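PDB 3E2V: 3'-5'-exonuclease from Saccharomyces cerevisiae, which probably acts as a magnesium-dependent nuclease of the TatD family, cutting double-stranded DNA internally and trimming it from the 3' end. Local coordinates for residues 23-28 with 354-359; 35-40 with 343-348; 181-186 with 226-231; 186-191 with 246-251. All blocks are in the same frame, centred on the assembly; numbering follows the deposited sequence.

Contacts 1 and 2 lie together on one side of the TatD-family barrel, contacts 3 and 4 together on the other. The first pair has centres about 12 Å apart and is joined by a salt bridge, Arg356 NH2 to Asp39 OD2 at 2.8 Å; contact 2 is nested along the chain inside the loop closed by contact 1. Contacts 3 and 4, about 13 Å apart between centres, share Lys186 and helix 174-187, and their segments interleave in sequence. Between contacts 1 and 3 the nearest atoms are about 18 Å apart. Contact 1 comes closest to the active site, the Asn357 side chain lying about 10 Å from the bound magnesium ion.

Contact 1. Residues 23-28 with 354-359; sequences DPMFHG and KGRNEP
Two loops of the barrel meet near the magnesium site where Arg356 runs past Met25 and lies against Phe26. Arg356 CG is anti to the backbone N (chi1 -176°) and the chain bends only at chi3, which carries the guanidinium out to the short 3-10 turn 24-26. There Arg356 NH1 donates to Met25 O at 3.0 Å, with the oxygen in the guanidinium plane but the nitrogen well above the carbonyl plane. Gly28 N reaches Met25 O from the opposite face, at 3.1 Å. An Asx turn precedes this, Asp23 OD2 taking the N-H of Met25 at 2.9 Å. Phe26 CD1 sits over one face of the guanidinium, the two planes 54° apart, and CB of Met25 packs on Arg356 CD at 3.8 Å. Arg356 NH2 meets Glu358 OE2 at 3.1 Å and also pairs with Asp39, while Arg46 holds the other Glu358 oxygen. Replacing Arg356 by a leucine would probably leave Met25 O with one donor fewer and Glu358 and Asp39 with only Arg46 of the two arginines described here. Asn357 O lies at the edge of the Phe26 ring, in its plane, 3.5 Å from CE1; the Asn357 side chain is about 6 Å from that of Asp303, a magnesium ligand.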
loop_
_atom_site.group_PDB
_atom_site.type_symbol
_atom_site.label_atom_id
_atom_site.label_comp_id
_atom_site.label_asym_id
_atom_site.label_seq_id
_atom_site.Cartn_x
_atom_site.Cartn_y
_atom_site.Cartn_z
ATOM N N ASP A 23 8.122 1.845 9.061
ATOM C CA ASP A 23 7.590 1.364 10.321
ATOM C C ASP A 23 8.676 1.293 11.392
ATOM O O ASP A 23 9.791 0.875 11.098
ATOM C CB ASP A 23 6.943 0.002 10.164
ATOM C CG ASP A 23 6.171 -0.369 11.398
ATOM O OD1 ASP A 23 4.992 0.010 11.490
ATOM O OD2 ASP A 23 6.771 -0.968 12.302
ATOM N N PRO A 24 8.369 1.736 12.629
ATOM C CA PRO A 24 9.396 1.671 13.669
ATOM C C PRO A 24 10.080 0.324 13.894
ATOM O O PRO A 24 11.247 0.309 14.286
ATOM C CB PRO A 24 8.652 2.148 14.919
ATOM C CG PRO A 24 7.649 3.118 14.351
ATOM C CD PRO A 24 7.147 2.390 13.128
ATOM N N MET A 25 9.406 -0.789 13.607
ATOM C CA MET A 25 10.039 -2.109 13.807
ATOM C C MET A 25 11.289 -2.275 12.922
ATOM O O MET A 25 12.272 -2.905 13.318
ATOM C CB MET A 25 9.050 -3.256 13.538
ATOM C CG MET A 25 8.002 -3.452 14.619
ATOM S SD MET A 25 7.053 -5.038 14.419
ATOM C CE MET A 25 5.502 -4.356 13.927
ATOM N N PHE A 26 11.249 -1.685 11.725
ATOM C CA PHE A 26 12.393 -1.744 10.815
ATOM C C PHE A 26 13.546 -0.844 11.259
ATOM O O PHE A 26 14.667 -0.920 10.735
ATOM C CB PHE A 26 11.967 -1.432 9.377
ATOM C CG PHE A 26 11.042 -2.463 8.795
ATOM C CD1 PHE A 26 11.284 -3.818 8.995
ATOM C CD2 PHE A 26 9.927 -2.080 8.035
ATOM C CE1 PHE A 26 10.423 -4.785 8.451
ATOM C CE2 PHE A 26 9.075 -3.026 7.472
ATOM C CZ PHE A 26 9.321 -4.384 7.684
ATOM N N HIS A 27 13.251 0.003 12.243
ATOM C CA HIS A 27 14.235 0.886 12.837
ATOM C C HIS A 27 14.631 0.403 14.248
ATOM O O HIS A 27 15.307 1.113 14.999
ATOM C CB HIS A 27 13.711 2.320 12.764
ATOM C CG HIS A 27 13.398 2.730 11.353
ATOM N ND1 HIS A 27 14.253 3.499 10.592
ATOM C CD2 HIS A 27 12.376 2.382 10.535
ATOM C CE1 HIS A 27 13.749 3.643 9.379
ATOM N NE2 HIS A 27 12.613 2.970 9.315
ATOM N N GLY A 28 14.243 -0.828 14.576
ATOM C CA GLY A 28 14.647 -1.462 15.823
ATOM C C GLY A 28 13.766 -1.138 17.017
ATOM O O GLY A 28 14.117 -1.492 18.153
ATOM N N LYS A 354 11.643 -12.583 14.976
ATOM C CA LYS A 354 10.397 -13.340 15.135
ATOM C C LYS A 354 9.226 -12.376 15.284
ATOM O O LYS A 354 9.292 -11.432 16.076
ATOM C CB LYS A 354 10.472 -14.285 16.345
ATOM C CG LYS A 354 11.562 -15.345 16.215
ATOM C CD LYS A 354 11.578 -16.297 17.401
ATOM C CE LYS A 354 12.652 -17.377 17.240
ATOM N NZ LYS A 354 12.422 -18.273 16.059
ATOM N N GLY A 355 8.173 -12.599 14.498
ATOM C CA GLY A 355 6.982 -11.763 14.550
ATOM C C GLY A 355 7.000 -10.540 13.651
ATOM O O GLY A 355 5.971 -9.888 13.502
ATOM N N ARG A 356 8.146 -10.236 13.051
ATOM C CA ARG A 356 8.278 -9.061 12.185
ATOM C C ARG A 356 8.379 -9.545 10.742
ATOM O O ARG A 356 9.397 -10.124 10.328
ATOM C CB ARG A 356 9.514 -8.224 12.554
ATOM C CG ARG A 356 9.666 -6.932 11.741
ATOM C CD ARG A 356 10.960 -6.212 12.085
ATOM N NE ARG A 356 12.118 -6.870 11.470
ATOM C CZ ARG A 356 13.353 -6.367 11.398
ATOM N NH1 ARG A 356 13.650 -5.170 11.910
ATOM N NH2 ARG A 356 14.313 -7.079 10.797
ATOM N N ASN A 357 7.321 -9.309 9.968
ATOM C CA ASN A 357 7.341 -9.752 8.575
ATOM C C ASN A 357 8.308 -8.910 7.738
ATOM O O ASN A 357 8.666 -7.793 8.126
ATOM C CB ASN A 357 5.922 -9.747 7.998
ATOM C CG ASN A 357 5.799 -10.589 6.751
ATOM O OD1 ASN A 357 6.642 -11.455 6.474
ATOM N ND2 ASN A 357 4.754 -10.324 5.976
ATOM N N GLU A 358 8.758 -9.458 6.605
ATOM C CA GLU A 358 9.713 -8.773 5.747
ATOM C C GLU A 358 9.382 -8.942 4.272
ATOM O O GLU A 358 8.721 -9.922 3.900
ATOM C CB GLU A 358 11.131 -9.301 5.977
ATOM C CG GLU A 358 11.643 -9.140 7.399
ATOM C CD GLU A 358 13.154 -9.316 7.502
ATOM O OE1 GLU A 358 13.800 -9.603 6.476
ATOM O OE2 GLU A 358 13.696 -9.195 8.628
ATOM N N PRO A 359 9.872 -8.017 3.428
ATOM C CA PRO A 359 9.657 -8.178 1.975
ATOM C C PRO A 359 10.269 -9.461 1.389
ATOM O O PRO A 359 9.806 -9.929 0.331
ATOM C CB PRO A 359 10.305 -6.915 1.372
ATOM C CG PRO A 359 11.250 -6.415 2.441
ATOM C CD PRO A 359 10.590 -6.764 3.753
#

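Contact 2. Residues 35-40 with 343-348; sequences YHPADY and DKLNAE
Leu345 reaches across to the 35-40 loop with its two methyl groups split between Pro37 and Asp39. The Leu345 and Pro37 side chains run antiparallel, side by side, and the touch is made by CD1 of the leucine against CD of the proline ring at 3.8 Å. Leu345 CD1 is equally close to Pro37 O, 3.8 Å away. The other branch meets Asp39, where CD2 of Leu345 lies 4.2 Å from the aspartate CB, a looser approach to the aliphatic root of a polar side chain. Leu345 CG stands anti to its own carbonyl carbon (chi1 -69°), and from there the forked end faces both residues. Asp39 OD2 is gripped by Arg356 and Arg46, while its CB meets the leucine. Beside it, His36 ND1 donates to Pro37 O at 2.8 Å, the oxygen close to the imidazole plane and the nitrogen well above the carbonyl plane, while Tyr30 OH bonds to His36 NE2. The ND1 bond ties the histidine ring to the same carbonyl that Leu345 CD1 touches. Asp39 holds the N-cap position of helix 40-49 without a capping bond from its side chain. The arrangement is a partly buried apolar contact between two loops, the one leading into helix 40-49 and the one between strands 334-336 and 351-353, away from the metal site of the TatD barrel.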
loop_
_atom_site.group_PDB
_atom_site.type_symbol
_atom_site.label_atom_id
_atom_site.label_comp_id
_atom_site.label_asym_id
_atom_site.label_seq_id
_atom_site.Cartn_x
_atom_site.Cartn_y
_atom_site.Cartn_z
ATOM N N TYR A 35 15.229 -1.935 20.718
ATOM C CA TYR A 35 15.890 -3.199 21.036
ATOM C C TYR A 35 17.177 -3.468 20.265
ATOM O O TYR A 35 18.036 -4.209 20.733
ATOM C CB TYR A 35 14.933 -4.370 20.783
ATOM C CG TYR A 35 13.907 -4.576 21.864
ATOM C CD1 TYR A 35 14.144 -5.488 22.894
ATOM C CD2 TYR A 35 12.709 -3.859 21.871
ATOM C CE1 TYR A 35 13.211 -5.691 23.898
ATOM C CE2 TYR A 35 11.760 -4.047 22.887
ATOM C CZ TYR A 35 12.027 -4.973 23.889
ATOM O OH TYR A 35 11.110 -5.186 24.895
ATOM N N HIS A 36 17.281 -2.926 19.053
ATOM C CA HIS A 36 18.440 -3.163 18.211
ATOM C C HIS A 36 18.631 -1.989 17.252
ATOM O O HIS A 36 17.697 -1.209 17.034
ATOM C CB HIS A 36 18.337 -4.517 17.461
ATOM C CG HIS A 36 17.167 -4.641 16.518
ATOM N ND1 HIS A 36 17.179 -4.114 15.245
ATOM C CD2 HIS A 36 15.969 -5.258 16.659
ATOM C CE1 HIS A 36 16.040 -4.415 14.634
ATOM N NE2 HIS A 36 15.284 -5.101 15.473
ATOM N N PRO A 37 19.850 -1.809 16.725
ATOM C CA PRO A 37 20.019 -0.785 15.698
ATOM C C PRO A 37 19.163 -1.084 14.476
ATOM O O PRO A 37 18.956 -2.254 14.149
ATOM C CB PRO A 37 21.510 -0.883 15.341
ATOM C CG PRO A 37 22.135 -1.435 16.611
ATOM C CD PRO A 37 21.130 -2.450 17.074
ATOM N N ALA A 38 18.670 -0.040 13.822
ATOM C CA ALA A 38 17.890 -0.203 12.598
ATOM C C ALA A 38 18.658 -1.103 11.627
ATOM O O ALA A 38 19.873 -0.940 11.449
ATOM C CB ALA A 38 17.653 1.162 11.967
ATOM N N ASP A 39 17.951 -2.042 10.988
ATOM C CA ASP A 39 18.614 -3.037 10.132
ATOM C C ASP A 39 17.976 -3.079 8.753
ATOM O O ASP A 39 17.988 -4.126 8.112
ATOM C CB ASP A 39 18.557 -4.420 10.794
ATOM C CG ASP A 39 17.133 -4.965 10.912
ATOM O OD1 ASP A 39 16.173 -4.193 11.169
ATOM O OD2 ASP A 39 16.964 -6.202 10.763
ATOM N N TYR A 40 17.427 -1.959 8.286
ATOM C CA TYR A 40 16.689 -1.999 7.018
ATOM C C TYR A 40 17.566 -2.246 5.796
ATOM O O TYR A 40 17.098 -2.788 4.810
ATOM C CB TYR A 40 15.750 -0.797 6.849
ATOM C CG TYR A 40 16.405 0.549 7.058
ATOM C CD1 TYR A 40 17.147 1.152 6.040
ATOM C CD2 TYR A 40 16.275 1.223 8.262
ATOM C CE1 TYR A 40 17.750 2.393 6.227
ATOM C CE2 TYR A 40 16.861 2.471 8.454
ATOM C CZ TYR A 40 17.601 3.044 7.440
ATOM O OH TYR A 40 18.187 4.274 7.643
ATOM N N ASP A 343 23.220 -8.473 18.743
ATOM C CA ASP A 343 24.507 -9.166 18.781
ATOM C C ASP A 343 24.840 -9.846 17.452
ATOM O O ASP A 343 26.010 -10.126 17.170
ATOM C CB ASP A 343 24.534 -10.169 19.945
ATOM C CG ASP A 343 25.920 -10.756 20.201
ATOM O OD1 ASP A 343 26.954 -10.125 19.874
ATOM O OD2 ASP A 343 25.971 -11.875 20.747
ATOM N N LYS A 344 23.821 -10.086 16.628
ATOM C CA LYS A 344 24.023 -10.725 15.329
ATOM C C LYS A 344 24.430 -9.734 14.225
ATOM O O LYS A 344 24.819 -10.144 13.130
ATOM C CB LYS A 344 22.755 -11.484 14.887
ATOM C CG LYS A 344 22.187 -12.490 15.890
ATOM C CD LYS A 344 23.126 -13.662 16.079
ATOM C CE LYS A 344 22.471 -14.791 16.853
ATOM N NZ LYS A 344 23.317 -16.021 16.813
ATOM N N LEU A 345 24.324 -8.435 14.493
ATOM C CA LEU A 345 24.451 -7.429 13.428
ATOM C C LEU A 345 25.852 -7.088 12.899
ATOM O O LEU A 345 25.981 -6.409 11.872
ATOM C CB LEU A 345 23.704 -6.153 13.806
ATOM C CG LEU A 345 22.187 -6.266 13.835
ATOM C CD1 LEU A 345 21.615 -4.931 14.271
ATOM C CD2 LEU A 345 21.604 -6.696 12.468
ATOM N N ASN A 346 26.888 -7.540 13.584
ATOM C CA ASN A 346 28.243 -7.382 13.068
ATOM C C ASN A 346 28.618 -8.534 12.124
ATOM O O ASN A 346 29.449 -8.369 11.227
ATOM C CB ASN A 346 29.238 -7.270 14.223
ATOM C CG ASN A 346 28.937 -8.255 15.360
ATOM O OD1 ASN A 346 28.241 -9.260 15.168
ATOM N ND2 ASN A 346 29.450 -7.953 16.554
ATOM N N ALA A 347 27.982 -9.688 12.322
ATOM C CA ALA A 347 28.238 -10.885 11.515
ATOM C C ALA A 347 27.740 -10.717 10.093
ATOM O O ALA A 347 26.868 -9.889 9.821
ATOM C CB ALA A 347 27.602 -12.096 12.153
ATOM N N GLU A 348 28.302 -11.505 9.182
ATOM C CA GLU A 348 27.920 -11.407 7.781
ATOM C C GLU A 348 26.599 -12.120 7.486
ATOM O O GLU A 348 25.869 -11.695 6.590
ATOM C CB GLU A 348 29.035 -11.925 6.873
ATOM C CG GLU A 348 30.239 -10.993 6.779
ATOM C CD GLU A 348 29.872 -9.612 6.241
ATOM O OE1 GLU A 348 29.274 -9.529 5.143
ATOM O OE2 GLU A 348 30.185 -8.607 6.916
#

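Contact 3. Residues 181-186 with 226-231; sequences FEEQLK and DTFQLQ
Glu183 lies across the Phe228 side chain at about a right angle, its carboxylate carbon CD 3.4 Å from Phe228 CD2 with the two planes 43° apart. Its OE1 also touches a methyl, Leu230 CD1 at 3.3 Å, and that same methyl is pressed against Lys186 CB at 3.5 Å, tighter than usual for two carbons. The glutamate comes to the ring because its chain folds at chi2 (-57°). That fold also brings OE2 to Lys186 NZ, a salt bridge of 2.8 Å met on the syn side, so the carboxylate is held one turn along its own helix. Lys186 has a second carboxylate partner in Asp223.

A water completes the polar link: it donates to Glu183 OE1 at 2.7 Å and to Asp226 OD1, and accepts from Phe228 N. Asp226 also binds within its own loop, OD1 taking the N-H of Leu230 at 2.9 Å and OD2 that of Gln231. Farther out, Phe228 packs on Ala134 and Leu138 of helix 132-149 and meets the ring of Phe180. This is a loop laid on the outer side of a barrel helix, a type I turn from Asp226 to Gln229 leading into a 3-10 segment against helix 174-187.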
loop_
_atom_site.group_PDB
_atom_site.type_symbol
_atom_site.label_atom_id
_atom_site.label_comp_id
_atom_site.label_asym_id
_atom_site.label_seq_id
_atom_site.Cartn_x
_atom_site.Cartn_y
_atom_site.Cartn_z
ATOM N N PHE A 181 -10.829 11.750 1.504
ATOM C CA PHE A 181 -10.579 10.807 0.398
ATOM C C PHE A 181 -10.930 11.509 -0.921
ATOM O O PHE A 181 -10.129 11.531 -1.871
ATOM C CB PHE A 181 -11.409 9.538 0.614
ATOM C CG PHE A 181 -11.309 8.502 -0.487
ATOM C CD1 PHE A 181 -10.126 8.292 -1.214
ATOM C CD2 PHE A 181 -12.389 7.669 -0.722
ATOM C CE1 PHE A 181 -10.070 7.293 -2.200
ATOM C CE2 PHE A 181 -12.349 6.672 -1.682
ATOM C CZ PHE A 181 -11.197 6.469 -2.423
ATOM N N GLU A 182 -12.126 12.091 -0.974
ATOM C CA GLU A 182 -12.570 12.727 -2.200
ATOM C C GLU A 182 -11.719 13.933 -2.599
ATOM O O GLU A 182 -11.384 14.075 -3.772
ATOM C CB GLU A 182 -14.048 13.112 -2.114
ATOM C CG GLU A 182 -14.544 13.798 -3.387
ATOM C CD GLU A 182 -16.050 13.878 -3.460
ATOM O OE1 GLU A 182 -16.741 13.081 -2.793
ATOM O OE2 GLU A 182 -16.537 14.755 -4.202
ATOM N N GLU A 183 -11.333 14.778 -1.643
ATOM C CA GLU A 183 -10.494 15.930 -1.989
ATOM C C GLU A 183 -9.120 15.493 -2.519
ATOM O O GLU A 183 -8.572 16.108 -3.441
ATOM C CB GLU A 183 -10.335 16.914 -0.811
ATOM C CG GLU A 183 -11.646 17.601 -0.418
ATOM C CD GLU A 183 -12.301 18.361 -1.589
ATOM O OE1 GLU A 183 -11.619 19.197 -2.243
ATOM O OE2 GLU A 183 -13.505 18.121 -1.855
ATOM N N GLN A 184 -8.570 14.422 -1.945
ATOM C CA GLN A 184 -7.319 13.878 -2.479
ATOM C C GLN A 184 -7.483 13.269 -3.862
ATOM O O GLN A 184 -6.592 13.380 -4.702
ATOM C CB GLN A 184 -6.701 12.882 -1.488
ATOM C CG GLN A 184 -6.141 13.591 -0.241
ATOM C CD GLN A 184 -5.513 12.608 0.720
ATOM O OE1 GLN A 184 -4.309 12.355 0.649
ATOM N NE2 GLN A 184 -6.334 11.998 1.586
ATOM N N LEU A 185 -8.627 12.632 -4.116
ATOM C CA LEU A 185 -8.890 12.178 -5.470
ATOM C C LEU A 185 -8.921 13.360 -6.434
ATOM O O LEU A 185 -8.407 13.269 -7.539
ATOM C CB LEU A 185 -10.185 11.368 -5.546
ATOM C CG LEU A 185 -10.130 9.995 -4.873
ATOM C CD1 LEU A 185 -11.528 9.421 -4.840
ATOM C CD2 LEU A 185 -9.146 9.045 -5.589
ATOM N N LYS A 186 -9.510 14.467 -6.003
ATOM C CA LYS A 186 -9.547 15.645 -6.873
ATOM C C LYS A 186 -8.136 16.153 -7.164
ATOM O O LYS A 186 -7.778 16.428 -8.308
ATOM C CB LYS A 186 -10.378 16.752 -6.243
ATOM C CG LYS A 186 -11.879 16.497 -6.221
ATOM C CD LYS A 186 -12.571 17.625 -5.460
ATOM C CE LYS A 186 -14.066 17.377 -5.318
ATOM N NZ LYS A 186 -14.681 18.420 -4.414
ATOM N N ASP A 226 -16.593 23.621 -5.188
ATOM C CA ASP A 226 -15.156 23.667 -4.864
ATOM C C ASP A 226 -14.886 24.259 -3.469
ATOM O O ASP A 226 -14.136 25.233 -3.326
ATOM C CB ASP A 226 -14.383 24.418 -5.957
ATOM C CG ASP A 226 -12.864 24.254 -5.841
ATOM O OD1 ASP A 226 -12.383 23.290 -5.182
ATOM O OD2 ASP A 226 -12.148 25.085 -6.431
ATOM N N THR A 227 -15.485 23.641 -2.455
ATOM C CA THR A 227 -15.369 24.083 -1.068
ATOM C C THR A 227 -13.921 24.344 -0.656
ATOM O O THR A 227 -13.624 25.327 0.042
ATOM C CB THR A 227 -16.027 23.063 -0.125
ATOM O OG1 THR A 227 -17.431 22.992 -0.435
ATOM C CG2 THR A 227 -15.856 23.457 1.343
ATOM N N PHE A 228 -13.012 23.481 -1.103
ATOM C CA PHE A 228 -11.613 23.585 -0.679
ATOM C C PHE A 228 -10.714 24.336 -1.655
ATOM O O PHE A 228 -9.486 24.350 -1.521
ATOM C CB PHE A 228 -11.086 22.196 -0.268
ATOM C CG PHE A 228 -11.847 21.616 0.901
ATOM C CD1 PHE A 228 -11.488 21.934 2.204
ATOM C CD2 PHE A 228 -12.967 20.824 0.699
ATOM C CE1 PHE A 228 -12.228 21.426 3.291
ATOM C CE2 PHE A 228 -13.709 20.312 1.769
ATOM C CZ PHE A 228 -13.341 20.626 3.073
ATOM N N GLN A 229 -11.352 24.992 -2.629
ATOM C CA GLN A 229 -10.677 25.952 -3.512
ATOM C C GLN A 229 -9.491 25.352 -4.279
ATOM O O GLN A 229 -8.449 25.985 -4.456
ATOM C CB GLN A 229 -10.270 27.241 -2.754
ATOM C CG GLN A 229 -11.445 28.036 -2.169
ATOM C CD GLN A 229 -11.035 29.350 -1.488
ATOM O OE1 GLN A 229 -9.857 29.596 -1.210
ATOM N NE2 GLN A 229 -12.030 30.191 -1.199
ATOM N N LEU A 230 -9.674 24.130 -4.775
ATOM C CA LEU A 230 -8.606 23.433 -5.487
ATOM C C LEU A 230 -8.378 24.011 -6.872
ATOM O O LEU A 230 -7.280 23.928 -7.419
ATOM C CB LEU A 230 -8.927 21.946 -5.603
ATOM C CG LEU A 230 -9.135 21.157 -4.314
ATOM C CD1 LEU A 230 -9.473 19.704 -4.644
ATOM C CD2 LEU A 230 -7.910 21.227 -3.406
ATOM N N GLN A 231 -9.423 24.593 -7.444
ATOM C CA GLN A 231 -9.329 25.157 -8.787
ATOM C C GLN A 231 -8.543 26.477 -8.798
ATOM O O GLN A 231 -8.338 27.074 -9.858
ATOM C CB GLN A 231 -10.735 25.273 -9.407
ATOM C CG GLN A 231 -11.345 23.885 -9.671
ATOM C CD GLN A 231 -12.828 23.913 -9.982
ATOM O OE1 GLN A 231 -13.317 24.789 -10.707
ATOM N NE2 GLN A 231 -13.555 22.943 -9.444
HETATM O O HOH W 1 -13.045 21.332 -3.166
#

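Contact 4. Residues 186-191 with 246-251; sequences KISCLN and PDRKLV
Ser188 is held end-on by Arg248, one nitrogen to each of two oxygens: NH1 donates to OG and NH2 to the backbone O, both at 3.0 Å. Neither bond is straight, with N-H...O angles of 133° at OG and 139° at the carbonyl, and both oxygens are tilted out of the guanidinium plane. NH2 stands above the Ser188 carbonyl plane. Cys189 SG comes in at the edge of the same guanidinium, 3.7 Å from Arg248 NH1. Ser188 OG sits between backbone N and carbonyl carbon (chi1 81°), where it faces Arg248 and also bonds to Leu185 O, one turn back. Arg248 starts with CG anti to the backbone N and bends at chi3, while its NE donates to Tyr197 O. The guanidinium therefore bridges the backbone carbonyls of Ser188 and Tyr197 as well as the serine hydroxyl. A methionine in place of Arg248 would probably leave the Ser188 and Tyr197 carbonyl oxygens and Ser188 OG without this donor.

Residues 187-190 form a type I turn, and Asn191 caps the next helix, 192-195. Arg248 stands just before barrel strand 250-252, beside Leu199 of the neighbouring parallel strand 199-204, so the contact joins the C-terminal end of helix 174-187 to the start of strand 250-252, with Tyr242 of strand 241-242 against Cys189 and helix 132-149 against Ile187.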
loop_
_atom_site.group_PDB
_atom_site.type_symbol
_atom_site.label_atom_id
_atom_site.label_comp_id
_atom_site.label_asym_id
_atom_site.label_seq_id
_atom_site.Cartn_x
_atom_site.Cartn_y
_atom_site.Cartn_z
ATOM N N LYS A 186 -9.510 14.467 -6.003
ATOM C CA LYS A 186 -9.547 15.645 -6.873
ATOM C C LYS A 186 -8.136 16.153 -7.164
ATOM O O LYS A 186 -7.778 16.428 -8.308
ATOM C CB LYS A 186 -10.378 16.752 -6.243
ATOM C CG LYS A 186 -11.879 16.497 -6.221
ATOM C CD LYS A 186 -12.571 17.625 -5.460
ATOM C CE LYS A 186 -14.066 17.377 -5.318
ATOM N NZ LYS A 186 -14.681 18.420 -4.414
ATOM N N ILE A 187 -7.332 16.267 -6.122
ATOM C CA ILE A 187 -5.945 16.711 -6.282
ATOM C C ILE A 187 -5.195 15.829 -7.264
ATOM O O ILE A 187 -4.436 16.323 -8.093
ATOM C CB ILE A 187 -5.210 16.765 -4.913
ATOM C CG1 ILE A 187 -5.600 18.039 -4.166
ATOM C CG2 ILE A 187 -3.686 16.642 -5.084
ATOM C CD1 ILE A 187 -5.132 18.017 -2.728
ATOM N N SER A 188 -5.448 14.525 -7.206
ATOM C CA SER A 188 -4.750 13.563 -8.062
ATOM C C SER A 188 -5.114 13.720 -9.545
ATOM O O SER A 188 -4.508 13.084 -10.407
ATOM C CB SER A 188 -5.062 12.134 -7.608
ATOM O OG SER A 188 -6.317 11.685 -8.104
ATOM N N CYS A 189 -6.155 14.519 -9.801
ATOM C CA CYS A 189 -6.640 14.829 -11.164
ATOM C C CYS A 189 -6.328 16.250 -11.636
ATOM O O CYS A 189 -6.694 16.624 -12.761
ATOM C CB CYS A 189 -8.171 14.620 -11.270
ATOM S SG CYS A 189 -8.734 12.931 -11.005
ATOM N N LEU A 190 -5.663 17.039 -10.792
ATOM C CA LEU A 190 -5.581 18.498 -11.023
ATOM C C LEU A 190 -4.719 18.935 -12.189
ATOM O O LEU A 190 -4.898 20.042 -12.727
ATOM C CB LEU A 190 -5.111 19.223 -9.771
ATOM C CG LEU A 190 -6.228 19.690 -8.841
ATOM C CD1 LEU A 190 -5.643 20.537 -7.733
ATOM C CD2 LEU A 190 -7.356 20.455 -9.550
ATOM N N ASN A 191 -3.761 18.101 -12.562
ATOM C CA ASN A 191 -2.916 18.396 -13.710
ATOM C C ASN A 191 -2.574 17.112 -14.456
ATOM O O ASN A 191 -2.812 16.009 -13.936
ATOM C CB ASN A 191 -1.678 19.208 -13.283
ATOM C CG ASN A 191 -0.727 18.425 -12.380
ATOM O OD1 ASN A 191 -0.276 17.336 -12.729
ATOM N ND2 ASN A 191 -0.405 18.998 -11.221
ATOM N N PRO A 246 -8.558 7.326 -18.819
ATOM C CA PRO A 246 -9.008 5.967 -19.102
ATOM C C PRO A 246 -7.937 4.900 -18.864
ATOM O O PRO A 246 -8.287 3.728 -18.735
ATOM C CB PRO A 246 -9.412 6.027 -20.589
ATOM C CG PRO A 246 -8.651 7.163 -21.139
ATOM C CD PRO A 246 -8.593 8.176 -20.030
ATOM N N ASP A 247 -6.668 5.300 -18.795
ATOM C CA ASP A 247 -5.584 4.355 -18.502
ATOM C C ASP A 247 -5.066 4.399 -17.058
ATOM O O ASP A 247 -4.135 3.671 -16.716
ATOM C CB ASP A 247 -4.425 4.523 -19.489
ATOM C CG ASP A 247 -4.852 4.313 -20.944
ATOM O OD1 ASP A 247 -5.657 3.398 -21.224
ATOM O OD2 ASP A 247 -4.350 5.064 -21.813
ATOM N N ARG A 248 -5.655 5.237 -16.211
ATOM C CA ARG A 248 -5.211 5.292 -14.811
ATOM C C ARG A 248 -5.535 3.983 -14.089
ATOM O O ARG A 248 -6.661 3.459 -14.168
ATOM C CB ARG A 248 -5.845 6.486 -14.076
ATOM C CG ARG A 248 -5.892 6.348 -12.556
ATOM C CD ARG A 248 -6.278 7.670 -11.921
ATOM N NE ARG A 248 -5.096 8.398 -11.470
ATOM C CZ ARG A 248 -5.145 9.574 -10.856
ATOM N NH1 ARG A 248 -6.305 10.197 -10.679
ATOM N NH2 ARG A 248 -4.034 10.141 -10.413
ATOM N N LYS A 249 -4.527 3.461 -13.391
ATOM C CA LYS A 249 -4.690 2.205 -12.658
ATOM C C LYS A 249 -5.091 2.480 -11.217
ATOM O O LYS A 249 -4.633 3.454 -10.603
ATOM C CB LYS A 249 -3.413 1.354 -12.732
ATOM C CG LYS A 249 -2.885 1.123 -14.167
ATOM C CD LYS A 249 -3.901 0.475 -15.096
ATOM C CE LYS A 249 -3.266 0.103 -16.446
ATOM N NZ LYS A 249 -2.781 1.279 -17.234
ATOM N N LEU A 250 -5.965 1.626 -10.696
ATOM C CA LEU A 250 -6.609 1.821 -9.412
ATOM C C LEU A 250 -6.324 0.569 -8.593
ATOM O O LEU A 250 -6.952 -0.458 -8.799
ATOM C CB LEU A 250 -8.123 1.983 -9.625
ATOM C CG LEU A 250 -8.536 3.109 -10.585
ATOM C CD1 LEU A 250 -10.038 3.080 -10.819
ATOM C CD2 LEU A 250 -8.121 4.476 -10.055
ATOM N N VAL A 251 -5.354 0.658 -7.688
ATOM C CA VAL A 251 -4.873 -0.515 -6.968
ATOM C C VAL A 251 -5.477 -0.547 -5.582
ATOM O O VAL A 251 -5.261 0.375 -4.781
ATOM C CB VAL A 251 -3.329 -0.502 -6.888
ATOM C CG1 VAL A 251 -2.821 -1.663 -6.034
ATOM C CG2 VAL A 251 -2.713 -0.531 -8.300
#